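Local coordinates for endo-beta-mannanase (Rhizomucor miehei, PDB 4QP0), which probably catalyses the random hydrolysis of beta-1,4-mannosidic linkages in mannans, galactomannans and glucomannans, at residues E22-Y27 with L47-V52; N109-Y114 with I172-R177; L214-D219 with I250-F255; H256-A261 with M291-L296. All coordinates share one frame; numbering follows the deposited sequence.

Interaction 1: residues E22-Y27 with L47-V52; sequences EGTNAY and LGLPVV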
loop_
_atom_site.group_PDB
_atom_site.type_symbol
_atom_site.label_atom_id
_atom_site.label_comp_id
_atom_site.label_asym_id
_atom_site.label_seq_id
_atom_site.Cartn_x
_atom_site.Cartn_y
_atom_site.Cartn_z
ATOM N N GLU A 22 -1.426 2.522 -14.498
ATOM C CA GLU A 22 -2.499 2.069 -13.631
ATOM C C GLU A 22 -2.048 0.729 -13.064
ATOM O O GLU A 22 -1.652 -0.160 -13.811
ATOM C CB GLU A 22 -3.821 1.920 -14.388
ATOM C CG GLU A 22 -4.961 1.388 -13.528
ATOM C CD GLU A 22 -6.194 1.030 -14.335
ATOM O OE1 GLU A 22 -6.284 1.454 -15.507
ATOM O OE2 GLU A 22 -7.079 0.325 -13.801
ATOM N N GLY A 23 -2.068 0.599 -11.744
ATOM C CA GLY A 23 -1.736 -0.661 -11.102
ATOM C C GLY A 23 -2.981 -1.249 -10.483
ATOM O O GLY A 23 -4.076 -0.769 -10.740
ATOM N N THR A 24 -2.820 -2.282 -9.661
ATOM C CA THR A 24 -3.956 -2.856 -8.947
ATOM C C THR A 24 -3.567 -3.350 -7.552
ATOM O O THR A 24 -2.394 -3.332 -7.191
ATOM C CB THR A 24 -4.651 -3.975 -9.756
ATOM O OG1 THR A 24 -5.861 -4.355 -9.093
ATOM C CG2 THR A 24 -3.759 -5.201 -9.912
ATOM N N ASN A 25 -4.569 -3.747 -6.769
ATOM C CA ASN A 25 -4.348 -4.374 -5.471
ATOM C C ASN A 25 -4.745 -5.840 -5.497
ATOM O O ASN A 25 -5.665 -6.234 -6.232
ATOM C CB ASN A 25 -5.131 -3.667 -4.366
ATOM C CG ASN A 25 -4.488 -2.369 -3.924
ATOM O OD1 ASN A 25 -3.820 -2.317 -2.888
ATOM N ND2 ASN A 25 -4.686 -1.311 -4.707
ATOM N N ALA A 26 -4.022 -6.636 -4.708
ATOM C CA ALA A 26 -4.333 -8.039 -4.448
ATOM C C ALA A 26 -3.658 -8.432 -3.140
ATOM O O ALA A 26 -2.715 -9.230 -3.124
ATOM C CB ALA A 26 -3.875 -8.935 -5.593
ATOM N N TYR A 27 -4.151 -7.852 -2.047
ATOM C CA TYR A 27 -3.642 -8.109 -0.703
ATOM C C TYR A 27 -3.527 -9.607 -0.405
ATOM O O TYR A 27 -2.672 -10.033 0.385
ATOM C CB TYR A 27 -4.557 -7.437 0.333
ATOM C CG TYR A 27 -5.793 -8.240 0.687
ATOM C CD1 TYR A 27 -5.782 -9.128 1.765
ATOM C CD2 TYR A 27 -6.972 -8.123 -0.058
ATOM C CE1 TYR A 27 -6.904 -9.873 2.090
ATOM C CE2 TYR A 27 -8.105 -8.861 0.266
ATOM C CZ TYR A 27 -8.064 -9.737 1.341
ATOM O OH TYR A 27 -9.171 -10.486 1.682
ATOM N N LEU A 47 -4.423 -7.216 -19.187
ATOM C CA LEU A 47 -5.170 -6.001 -18.861
ATOM C C LEU A 47 -4.302 -4.750 -18.922
ATOM O O LEU A 47 -4.814 -3.631 -18.809
ATOM C CB LEU A 47 -5.845 -6.120 -17.488
ATOM C CG LEU A 47 -7.367 -6.346 -17.451
ATOM C CD1 LEU A 47 -7.860 -7.398 -18.440
ATOM C CD2 LEU A 47 -7.815 -6.689 -16.043
ATOM N N GLY A 48 -2.996 -4.945 -19.111
ATOM C CA GLY A 48 -2.050 -3.838 -19.275
ATOM C C GLY A 48 -1.630 -3.181 -17.974
ATOM O O GLY A 48 -1.319 -1.993 -17.938
ATOM N N LEU A 49 -1.622 -3.954 -16.899
ATOM C CA LEU A 49 -1.221 -3.436 -15.590
ATOM C C LEU A 49 0.191 -3.917 -15.292
ATOM O O LEU A 49 0.429 -5.124 -15.268
ATOM C CB LEU A 49 -2.180 -3.920 -14.500
ATOM C CG LEU A 49 -3.681 -3.622 -14.608
ATOM C CD1 LEU A 49 -4.455 -4.468 -13.604
ATOM C CD2 LEU A 49 -3.993 -2.144 -14.422
ATOM N N PRO A 50 1.138 -2.981 -15.085
ATOM C CA PRO A 50 2.525 -3.371 -14.825
ATOM C C PRO A 50 2.923 -3.435 -13.341
ATOM O O PRO A 50 4.031 -3.883 -13.030
ATOM C CB PRO A 50 3.320 -2.264 -15.523
ATOM C CG PRO A 50 2.442 -1.059 -15.422
ATOM C CD PRO A 50 1.012 -1.525 -15.292
ATOM N N VAL A 51 2.045 -2.992 -12.445
ATOM C CA VAL A 51 2.367 -2.960 -11.010
ATOM C C VAL A 51 1.214 -3.484 -10.166
ATOM O O VAL A 51 0.047 -3.201 -10.454
ATOM C CB VAL A 51 2.720 -1.529 -10.514
ATOM C CG1 VAL A 51 2.974 -1.522 -9.009
ATOM C CG2 VAL A 51 3.939 -0.974 -11.234
ATOM N N VAL A 52 1.542 -4.228 -9.109
ATOM C CA VAL A 52 0.539 -4.626 -8.125
ATOM C C VAL A 52 0.990 -4.339 -6.667
ATOM O O VAL A 52 2.146 -4.573 -6.287
ATOM C CB VAL A 52 0.063 -6.088 -8.361
ATOM C CG1 VAL A 52 1.193 -7.090 -8.168
ATOM C CG2 VAL A 52 -1.142 -6.436 -7.498
HETATM O O HOH W 1 -0.762 1.011 -17.007
#
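Thr24 and Val52 form a parallel bridge between strands 17-25 and 51-55, with both side chains on the same face of the sheet. Thr24 N donates to Val51 O at 3.1 Å, and Val52 CA comes within 3.3 Å of Thr24 O as a CA-H...O contact. Farther back along the chain a single water takes over the polar link, accepting from Glu22 N and donating to Gly48 O. The two segments belong to the first beta-alpha-beta crossover of the TIM barrel: the chain leaves strand 17-25, passes through helix 34-47, closes that helix with a Schellman motif at Gly48 and returns as strand 51-55. Apolar packing fills the face that carries Thr24 and Val52. Val52 CG2, anti to its backbone N, lies alongside Thr24 CG2 at 3.8 Å and also meets Ala26 CB at 4.2 Å. Leu49 approaches Thr24 at about a right angle, its CD1 3.8 Å from Thr24 CG2. Met44 of helix 34-47 touches Thr24, Leu49 and Val52. The carbonyl of Glu22 is flanked by carbons instead: Leu49 CD2 lies 3.1 Å from Glu22 O, and Pro50 CD is 3.3 Å from that same Glu22 O.

Interaction 2: residues N109-Y114 with I172-R177; sequences NNWEDY and IANEPR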
loop_
_atom_site.group_PDB
_atom_site.type_symbol
_atom_site.label_atom_id
_atom_site.label_comp_id
_atom_site.label_asym_id
_atom_site.label_seq_id
_atom_site.Cartn_x
_atom_site.Cartn_y
_atom_site.Cartn_z
ATOM N N ASN A 109 -0.158 -3.150 8.940
ATOM C CA ASN A 109 -1.529 -2.689 8.715
ATOM C C ASN A 109 -2.053 -1.941 9.937
ATOM O O ASN A 109 -1.786 -2.347 11.074
ATOM C CB ASN A 109 -2.436 -3.887 8.409
ATOM C CG ASN A 109 -3.807 -3.480 7.900
ATOM O OD1 ASN A 109 -4.016 -2.347 7.482
ATOM N ND2 ASN A 109 -4.750 -4.414 7.933
ATOM N N ASN A 110 -2.788 -0.854 9.706
ATOM C CA ASN A 110 -3.448 -0.120 10.794
ATOM C C ASN A 110 -4.564 -0.957 11.443
ATOM O O ASN A 110 -4.656 -1.042 12.677
ATOM C CB ASN A 110 -4.006 1.216 10.285
ATOM C CG ASN A 110 -4.436 2.149 11.409
ATOM O OD1 ASN A 110 -3.624 2.570 12.240
ATOM N ND2 ASN A 110 -5.718 2.496 11.428
ATOM N N TRP A 111 -5.376 -1.590 10.591
ATOM C CA TRP A 111 -6.545 -2.379 10.992
ATOM C C TRP A 111 -6.205 -3.789 11.422
ATOM O O TRP A 111 -5.058 -4.233 11.300
ATOM C CB TRP A 111 -7.583 -2.388 9.851
ATOM C CG TRP A 111 -7.740 -1.036 9.198
ATOM C CD1 TRP A 111 -7.419 -0.685 7.896
ATOM C CD2 TRP A 111 -8.216 0.216 9.822
ATOM N NE1 TRP A 111 -7.669 0.643 7.670
ATOM C CE2 TRP A 111 -8.144 1.243 8.778
ATOM C CE3 TRP A 111 -8.675 0.574 11.093
ATOM C CZ2 TRP A 111 -8.526 2.558 9.012
ATOM C CZ3 TRP A 111 -9.055 1.907 11.315
ATOM C CH2 TRP A 111 -8.983 2.874 10.297
ATOM N N GLU A 112 -7.212 -4.509 11.920
ATOM C CA GLU A 112 -7.025 -5.858 12.474
ATOM C C GLU A 112 -7.006 -6.992 11.418
ATOM O O GLU A 112 -6.897 -8.164 11.769
ATOM C CB GLU A 112 -8.076 -6.149 13.567
ATOM C CG GLU A 112 -9.517 -6.230 13.056
ATOM C CD GLU A 112 -10.515 -6.560 14.149
ATOM N N ASP A 113 -7.112 -6.651 10.139
ATOM C CA ASP A 113 -7.000 -7.663 9.094
ATOM C C ASP A 113 -5.570 -8.192 9.065
ATOM O O ASP A 113 -4.608 -7.429 8.884
ATOM C CB ASP A 113 -7.414 -7.106 7.731
ATOM C CG ASP A 113 -8.877 -6.730 7.675
ATOM O OD1 ASP A 113 -9.266 -5.791 8.402
ATOM N N TYR A 114 -5.449 -9.501 9.279
ATOM C CA TYR A 114 -4.165 -10.201 9.358
ATOM C C TYR A 114 -3.258 -9.634 10.452
ATOM O O TYR A 114 -2.032 -9.552 10.299
ATOM C CB TYR A 114 -3.485 -10.273 7.981
ATOM C CG TYR A 114 -4.408 -10.827 6.911
ATOM C CD1 TYR A 114 -4.570 -12.204 6.745
ATOM C CD2 TYR A 114 -5.139 -9.977 6.081
ATOM C CE1 TYR A 114 -5.423 -12.715 5.777
ATOM C CE2 TYR A 114 -5.991 -10.479 5.115
ATOM C CZ TYR A 114 -6.130 -11.846 4.966
ATOM O OH TYR A 114 -6.977 -12.347 4.007
ATOM N N ILE A 172 5.526 1.412 4.648
ATOM C CA ILE A 172 5.619 1.229 6.107
ATOM C C ILE A 172 4.419 0.473 6.693
ATOM O O ILE A 172 4.583 -0.582 7.313
ATOM C CB ILE A 172 5.779 2.586 6.837
ATOM C CG1 ILE A 172 7.116 3.242 6.466
ATOM C CG2 ILE A 172 5.650 2.402 8.348
ATOM C CD1 ILE A 172 7.209 4.717 6.810
ATOM N N ALA A 173 3.222 1.024 6.495
ATOM C CA ALA A 173 1.998 0.439 7.010
ATOM C C ALA A 173 0.796 0.848 6.174
ATOM O O ALA A 173 0.797 1.897 5.534
ATOM C CB ALA A 173 1.788 0.849 8.457
ATOM N N ASN A 174 -0.234 0.012 6.195
ATOM C CA ASN A 174 -1.471 0.300 5.496
ATOM C C ASN A 174 -2.371 1.226 6.311
ATOM O O ASN A 174 -2.728 0.921 7.452
ATOM C CB ASN A 174 -2.201 -0.992 5.149
ATOM C CG ASN A 174 -3.415 -0.754 4.297
ATOM O OD1 ASN A 174 -3.339 -0.070 3.271
ATOM N ND2 ASN A 174 -4.548 -1.316 4.707
ATOM N N GLU A 175 -2.688 2.374 5.715
ATOM C CA GLU A 175 -3.645 3.357 6.239
ATOM C C GLU A 175 -3.495 3.762 7.712
ATOM O O GLU A 175 -4.486 3.768 8.438
ATOM C CB GLU A 175 -5.085 2.886 5.966
ATOM C CG GLU A 175 -5.372 2.579 4.502
ATOM C CD GLU A 175 -6.822 2.214 4.243
ATOM O OE1 GLU A 175 -7.489 1.690 5.162
ATOM O OE2 GLU A 175 -7.295 2.448 3.113
ATOM N N PRO A 176 -2.276 4.138 8.153
ATOM C CA PRO A 176 -2.110 4.517 9.563
ATOM C C PRO A 176 -3.015 5.677 9.978
ATOM O O PRO A 176 -3.079 6.685 9.272
ATOM C CB PRO A 176 -0.639 4.959 9.640
ATOM C CG PRO A 176 0.019 4.299 8.485
ATOM C CD PRO A 176 -1.017 4.278 7.403
ATOM N N ARG A 177 -3.737 5.506 11.085
ATOM C CA ARG A 177 -4.436 6.603 11.764
ATOM C C ARG A 177 -3.995 6.581 13.224
ATOM O O ARG A 177 -3.189 5.738 13.611
ATOM C CB ARG A 177 -5.962 6.454 11.681
ATOM C CG ARG A 177 -6.541 6.404 10.278
ATOM C CD ARG A 177 -8.053 6.518 10.313
ATOM N NE ARG A 177 -8.626 6.279 8.997
ATOM C CZ ARG A 177 -9.909 6.445 8.681
ATOM N NH1 ARG A 177 -10.784 6.862 9.587
ATOM N NH2 ARG A 177 -10.320 6.194 7.447
#
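Asn110 N donates to Asn174 O at 2.9 Å, a backbone bond where Asn109 and Asn174 form a single bridge. Two amide oxygens of segment 109-114 accept bonds in return. Asn174 ND2 reaches Asn109 OD1 at 3.0 Å from above the carbonyl plane, while Asn109 ND2 donates to Asp113 O, which lies in the Asn109 amide plane, and this bond fixes how the amide is turned. Arg177 N points almost straight (171°) at Asn110 OD1, standing well above that amide plane; Asn110 OD1 also bonds His129. Both segments are loops following barrel strands 102-106 and 167-171, and the second carries the Asn-Glu-Pro sequence found in family 5 glycosidases, whose glutamate is the acid/base in that family, probably Glu175 here. The indole of Trp111 serves that glutamate: Trp111 NE1 donates to Glu175 OE1 at 2.7 Å, nearly straight, with ring and carboxylate planes 89° apart. Glu175 OE2 bonds His256, leaving the carboxylate gripped at both oxygens. Trp111 CH2 lies over one face of the Arg177 guanidinium, 3.7 Å from Arg177 NE, with the two planes 72° apart. Arg177 NH2 is salt-bridged to Glu220, and Asn174 OD1 bonds Arg53.

Interaction 3: residues L214-D219 with I250-F255; sequences LVAVGD and IDFGTF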
loop_
_atom_site.group_PDB
_atom_site.type_symbol
_atom_site.label_atom_id
_atom_site.label_comp_id
_atom_site.label_asym_id
_atom_site.label_seq_id
_atom_site.Cartn_x
_atom_site.Cartn_y
_atom_site.Cartn_z
ATOM N N LEU A 214 12.488 2.415 -3.405
ATOM C CA LEU A 214 11.694 3.548 -2.962
ATOM C C LEU A 214 10.956 3.196 -1.682
ATOM O O LEU A 214 10.715 2.018 -1.381
ATOM C CB LEU A 214 10.700 3.979 -4.045
ATOM C CG LEU A 214 11.271 4.290 -5.426
ATOM C CD1 LEU A 214 10.144 4.725 -6.345
ATOM C CD2 LEU A 214 12.350 5.363 -5.365
ATOM N N VAL A 215 10.604 4.225 -0.926
ATOM C CA VAL A 215 9.847 4.038 0.301
ATOM C C VAL A 215 8.687 5.024 0.299
ATOM O O VAL A 215 8.857 6.180 -0.085
ATOM C CB VAL A 215 10.735 4.225 1.560
ATOM C CG1 VAL A 215 9.959 3.921 2.838
ATOM C CG2 VAL A 215 11.950 3.325 1.471
ATOM N N ALA A 216 7.512 4.543 0.702
ATOM C CA ALA A 216 6.348 5.389 0.955
ATOM C C ALA A 216 5.676 4.957 2.254
ATOM O O ALA A 216 6.158 4.046 2.925
ATOM C CB ALA A 216 5.375 5.327 -0.206
ATOM N N VAL A 217 4.579 5.612 2.625
ATOM C CA VAL A 217 3.868 5.222 3.840
ATOM C C VAL A 217 2.810 4.176 3.540
ATOM O O VAL A 217 2.782 3.132 4.190
ATOM C CB VAL A 217 3.247 6.429 4.574
ATOM C CG1 VAL A 217 2.433 5.975 5.780
ATOM C CG2 VAL A 217 4.340 7.388 5.000
ATOM N N GLY A 218 1.958 4.459 2.552
ATOM C CA GLY A 218 0.804 3.618 2.234
ATOM C C GLY A 218 -0.464 4.112 2.908
ATOM O O GLY A 218 -1.401 3.338 3.114
ATOM N N ASP A 219 -0.488 5.398 3.263
ATOM C CA ASP A 219 -1.629 6.011 3.956
ATOM C C ASP A 219 -2.743 6.388 2.998
ATOM O O ASP A 219 -2.576 6.307 1.778
ATOM C CB ASP A 219 -1.199 7.240 4.774
ATOM C CG ASP A 219 -0.708 8.411 3.905
ATOM O OD1 ASP A 219 0.256 8.238 3.113
ATOM O OD2 ASP A 219 -1.269 9.529 4.045
ATOM N N ILE A 250 11.082 9.688 2.398
ATOM C CA ILE A 250 9.889 9.217 1.678
ATOM C C ILE A 250 10.005 9.621 0.208
ATOM O O ILE A 250 10.060 10.810 -0.111
ATOM C CB ILE A 250 8.595 9.825 2.279
ATOM C CG1 ILE A 250 8.480 9.540 3.792
ATOM C CG2 ILE A 250 7.363 9.356 1.515
ATOM C CD1 ILE A 250 7.983 8.155 4.163
ATOM N N ASP A 251 10.032 8.640 -0.686
ATOM C CA ASP A 251 10.269 8.910 -2.113
ATOM C C ASP A 251 9.028 9.298 -2.899
ATOM O O ASP A 251 9.107 10.117 -3.813
ATOM C CB ASP A 251 10.943 7.717 -2.784
ATOM C CG ASP A 251 12.257 7.349 -2.127
ATOM O OD1 ASP A 251 13.154 8.222 -2.036
ATOM O OD2 ASP A 251 12.387 6.186 -1.703
ATOM N N PHE A 252 7.893 8.690 -2.561
ATOM C CA PHE A 252 6.610 9.060 -3.155
ATOM C C PHE A 252 5.484 9.080 -2.117
ATOM O O PHE A 252 5.580 8.446 -1.062
ATOM C CB PHE A 252 6.263 8.161 -4.353
ATOM C CG PHE A 252 6.038 6.716 -3.998
ATOM C CD1 PHE A 252 4.764 6.250 -3.713
ATOM C CD2 PHE A 252 7.100 5.814 -3.973
ATOM C CE1 PHE A 252 4.555 4.919 -3.386
ATOM C CE2 PHE A 252 6.896 4.479 -3.650
ATOM C CZ PHE A 252 5.622 4.032 -3.355
ATOM N N GLY A 253 4.434 9.838 -2.417
ATOM C CA GLY A 253 3.268 9.938 -1.547
ATOM C C GLY A 253 2.140 9.036 -2.005
ATOM O O GLY A 253 1.988 8.755 -3.204
ATOM N N THR A 254 1.347 8.584 -1.043
ATOM C CA THR A 254 0.230 7.707 -1.336
ATOM C C THR A 254 -1.059 8.266 -0.776
ATOM O O THR A 254 -1.081 8.831 0.320
ATOM C CB THR A 254 0.447 6.315 -0.730
ATOM O OG1 THR A 254 1.011 6.464 0.579
ATOM C CG2 THR A 254 1.399 5.506 -1.584
ATOM N N PHE A 255 -2.125 8.105 -1.547
ATOM C CA PHE A 255 -3.471 8.376 -1.076
ATOM C C PHE A 255 -4.517 7.387 -1.621
ATOM O O PHE A 255 -4.336 6.754 -2.671
ATOM C CB PHE A 255 -3.864 9.840 -1.315
ATOM C CG PHE A 255 -4.249 10.167 -2.737
ATOM C CD1 PHE A 255 -5.583 10.340 -3.082
ATOM C CD2 PHE A 255 -3.281 10.343 -3.720
ATOM C CE1 PHE A 255 -5.951 10.669 -4.379
ATOM C CE2 PHE A 255 -3.643 10.672 -5.026
ATOM C CZ PHE A 255 -4.978 10.840 -5.350
#
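With CG anti to its carbonyl carbon (chi1 -58°), Asp251 brings its carboxylate to the backbone of Val215, while Phe252, its CG between backbone N and carbonyl carbon (chi1 65°), turns a ring face to Ala216 CB. The contact joins the fifth and sixth strands of the TIM barrel, 214-216 and 253-257, whose segments run 41° apart and are linked without a beta bridge. At the start of the pair the bonding is reciprocal. Val215 N donates to Asp251 OD2 at 2.8 Å, on the anti side of the carboxylate, and Asp251 N returns a bond to Val215 O at 2.8 Å. The same OD2 is salt-bridged to Lys207 of helix 192-209, which covers this part of the barrel. In the middle the packing is close. Ala216 CB sits over one face of the Phe252 ring as a CH-pi contact, 3.5 Å from the ring centroid. Leu214 CB meets that ring at its edge, 3.9 Å from Phe252 CE2, and Phe12 packs edge-to-face against the same phenyl. On the helix side, Val217 CG2 touches Ile250 CD1 at 3.8 Å. Toward the mouth of the barrel the link becomes polar again, because Thr254 directs its hydroxyl, and not a methyl, at the turn through Gly218 and Asp219. Asp219 OD2 is weakly bonded to Gly221 N. Thr254 OG1 accepts from Gly218 N at 3.0 Å and gives a weak bond to Asp219 OD1 at 3.2 Å.

Interaction 4: residues H256-A261 with M291-L296; sequences HLYPEA and MEEYGL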
loop_
_atom_site.group_PDB
_atom_site.type_symbol
_atom_site.label_atom_id
_atom_site.label_comp_id
_atom_site.label_asym_id
_atom_site.label_seq_id
_atom_site.Cartn_x
_atom_site.Cartn_y
_atom_site.Cartn_z
ATOM N N HIS A 256 -5.601 7.251 -0.869
ATOM C CA HIS A 256 -6.665 6.316 -1.180
ATOM C C HIS A 256 -7.916 7.088 -1.440
ATOM O O HIS A 256 -8.027 8.246 -1.044
ATOM C CB HIS A 256 -6.867 5.357 -0.009
ATOM C CG HIS A 256 -5.647 4.525 0.317
ATOM N ND1 HIS A 256 -5.725 3.356 0.974
ATOM C CD2 HIS A 256 -4.297 4.722 0.029
ATOM C CE1 HIS A 256 -4.488 2.840 1.114
ATOM N NE2 HIS A 256 -3.618 3.678 0.538
ATOM N N LEU A 257 -8.867 6.457 -2.120
ATOM C CA LEU A 257 -10.162 7.073 -2.395
ATOM C C LEU A 257 -11.317 6.115 -2.111
ATOM O O LEU A 257 -11.495 5.115 -2.806
ATOM C CB LEU A 257 -10.216 7.611 -3.831
ATOM C CG LEU A 257 -11.516 8.277 -4.317
ATOM C CD1 LEU A 257 -11.948 9.402 -3.382
ATOM C CD2 LEU A 257 -11.360 8.791 -5.743
ATOM N N TYR A 258 -12.086 6.437 -1.069
ATOM C CA TYR A 258 -13.278 5.679 -0.681
ATOM C C TYR A 258 -14.403 6.619 -0.235
ATOM O O TYR A 258 -14.591 6.845 0.975
ATOM C CB TYR A 258 -12.942 4.663 0.423
ATOM C CG TYR A 258 -12.074 3.516 -0.051
ATOM C CD1 TYR A 258 -12.618 2.464 -0.793
ATOM C CD2 TYR A 258 -10.708 3.492 0.225
ATOM C CE1 TYR A 258 -11.832 1.418 -1.239
ATOM C CE2 TYR A 258 -9.916 2.448 -0.213
ATOM C CZ TYR A 258 -10.482 1.412 -0.947
ATOM O OH TYR A 258 -9.696 0.364 -1.390
ATOM N N PRO A 259 -15.154 7.180 -1.210
ATOM C CA PRO A 259 -16.191 8.172 -0.889
ATOM C C PRO A 259 -17.359 7.614 -0.072
ATOM O O PRO A 259 -17.925 8.343 0.742
ATOM C CB PRO A 259 -16.673 8.654 -2.263
ATOM C CG PRO A 259 -16.260 7.597 -3.222
ATOM C CD PRO A 259 -15.015 6.976 -2.665
ATOM N N GLU A 260 -17.704 6.341 -0.284
ATOM C CA GLU A 260 -18.809 5.700 0.444
ATOM C C GLU A 260 -18.462 5.493 1.913
ATOM O O GLU A 260 -19.264 5.806 2.788
ATOM C CB GLU A 260 -19.204 4.375 -0.205
ATOM C CG GLU A 260 -19.717 4.517 -1.628
ATOM C CD GLU A 260 -19.929 3.174 -2.301
ATOM O OE1 GLU A 260 -18.928 2.513 -2.666
ATOM O OE2 GLU A 260 -21.103 2.776 -2.472
ATOM N N ALA A 261 -17.256 4.992 2.175
ATOM C CA ALA A 261 -16.776 4.777 3.538
ATOM C C ALA A 261 -16.640 6.085 4.304
ATOM O O ALA A 261 -16.778 6.117 5.528
ATOM C CB ALA A 261 -15.443 4.038 3.525
ATOM N N MET A 291 -2.438 7.412 -6.280
ATOM C CA MET A 291 -3.727 7.022 -5.730
ATOM C C MET A 291 -3.718 5.509 -5.750
ATOM O O MET A 291 -4.159 4.876 -6.710
ATOM C CB MET A 291 -4.882 7.576 -6.557
ATOM C CG MET A 291 -6.255 7.196 -6.027
ATOM S SD MET A 291 -7.557 8.242 -6.694
ATOM C CE MET A 291 -7.645 7.709 -8.407
ATOM N N GLU A 292 -3.174 4.929 -4.688
ATOM C CA GLU A 292 -2.824 3.518 -4.729
ATOM C C GLU A 292 -3.984 2.616 -4.344
ATOM O O GLU A 292 -3.908 1.403 -4.538
ATOM C CB GLU A 292 -1.622 3.250 -3.839
ATOM C CG GLU A 292 -1.843 3.649 -2.390
ATOM C CD GLU A 292 -0.808 3.029 -1.494
ATOM O OE1 GLU A 292 0.113 2.397 -2.049
ATOM O OE2 GLU A 292 -0.911 3.167 -0.252
ATOM N N GLU A 293 -5.031 3.210 -3.773
ATOM C CA GLU A 293 -6.299 2.522 -3.554
ATOM C C GLU A 293 -7.436 3.424 -3.987
ATOM O O GLU A 293 -7.493 4.593 -3.601
ATOM C CB GLU A 293 -6.507 2.157 -2.084
ATOM C CG GLU A 293 -5.978 0.794 -1.682
ATOM C CD GLU A 293 -6.391 0.386 -0.268
ATOM O OE1 GLU A 293 -7.602 0.416 0.051
ATOM O OE2 GLU A 293 -5.497 0.015 0.523
ATOM N N TYR A 294 -8.324 2.885 -4.811
ATOM C CA TYR A 294 -9.632 3.495 -5.006
ATOM C C TYR A 294 -10.667 2.438 -5.308
ATOM O O TYR A 294 -10.339 1.377 -5.850
ATOM C CB TYR A 294 -9.621 4.624 -6.044
ATOM C CG TYR A 294 -9.269 4.240 -7.447
ATOM C CD1 TYR A 294 -10.265 3.985 -8.388
ATOM C CD2 TYR A 294 -7.943 4.185 -7.858
ATOM C CE1 TYR A 294 -9.946 3.657 -9.699
ATOM C CE2 TYR A 294 -7.610 3.854 -9.158
ATOM C CZ TYR A 294 -8.613 3.594 -10.077
ATOM O OH TYR A 294 -8.282 3.261 -11.368
ATOM N N GLY A 295 -11.904 2.709 -4.917
ATOM C CA GLY A 295 -12.956 1.735 -5.115
ATOM C C GLY A 295 -14.355 2.270 -4.960
ATOM O O GLY A 295 -14.586 3.243 -4.243
ATOM N N LEU A 296 -15.283 1.624 -5.658
ATOM C CA LEU A 296 -16.708 1.840 -5.474
ATOM C C LEU A 296 -17.400 0.482 -5.354
ATOM O O LEU A 296 -17.000 -0.487 -6.015
ATOM C CB LEU A 296 -17.285 2.677 -6.619
ATOM C CG LEU A 296 -16.820 4.142 -6.620
ATOM C CD1 LEU A 296 -17.245 4.848 -7.898
ATOM C CD2 LEU A 296 -17.313 4.891 -5.382
HETATM O O HOH W 2 -16.322 4.092 -2.190
#
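His256 and Glu293 pair side by side in a parallel bridge of strands 253-257 and 289-294, the sixth and seventh of the TIM barrel, with both side chains on one face of the sheet, and here the packing is close. Leu257 N donates to Glu293 O at 2.7 Å, and Gly295 N answers to Leu257 O at 3.2 Å. His256 NE2 donates at the ring edge to Glu292 OE2, at 2.9 Å, and its ND1 bonds Glu175 OE2, while Glu293 CB lies over one face of the His256 imidazole as a CH-pi contact, 3.6 Å from the ring centroid. Glu292 arrives there from the crowded position of its first torsion (chi1 58°), with the chain extended beyond CG, and its OE1 is salt-bridged to Arg53. On the sheet's other face Leu257 CB packs against Tyr294 CB and Met291 SD. Past the strands the contact thins out. Pro259 CG still touches Leu296 CD2, at 3.6 Å, but partly exposed Glu260 is linked to Gly295 O through a water, which donates to Glu260 OE1 at 3.1 Å; that OE1 also bonds Ser297. Back at the strand ends, Tyr258 OH donates to Glu293 OE1 at 2.5 Å, and Arg53 salt-bridges OE2. Glu293, at the end of the seventh strand where family 5 enzymes carry their nucleophile, thus has each carboxylate oxygen oriented by its own partner, as is consistent with that role.

In the fold
The four contacts bind neighbouring strands and loops of one TIM barrel, and interactions 2 and 4, their centres 15 Å apart, meet at its probable active site. There Glu175 OE2 bonds His256 ND1 at 2.8 Å and lies 3.7 Å from Glu293 OE1, bringing together the two carboxylates expected of a family 5 glycosidase. Interaction 3 closes the wall between them: Ala173 N bonds Val217 O at 3.2 Å toward interaction 2, and Phe255 O bonds Glu292 N at 3.0 Å toward interaction 4. Interaction 1 joins interaction 4 through Asn25 ND2 and Glu292 O, 2.8 Å apart. Arg53, just after segment 47-52, bonds Asn25, Asn174, Glu292 and Glu293, tying interactions 1, 2 and 4.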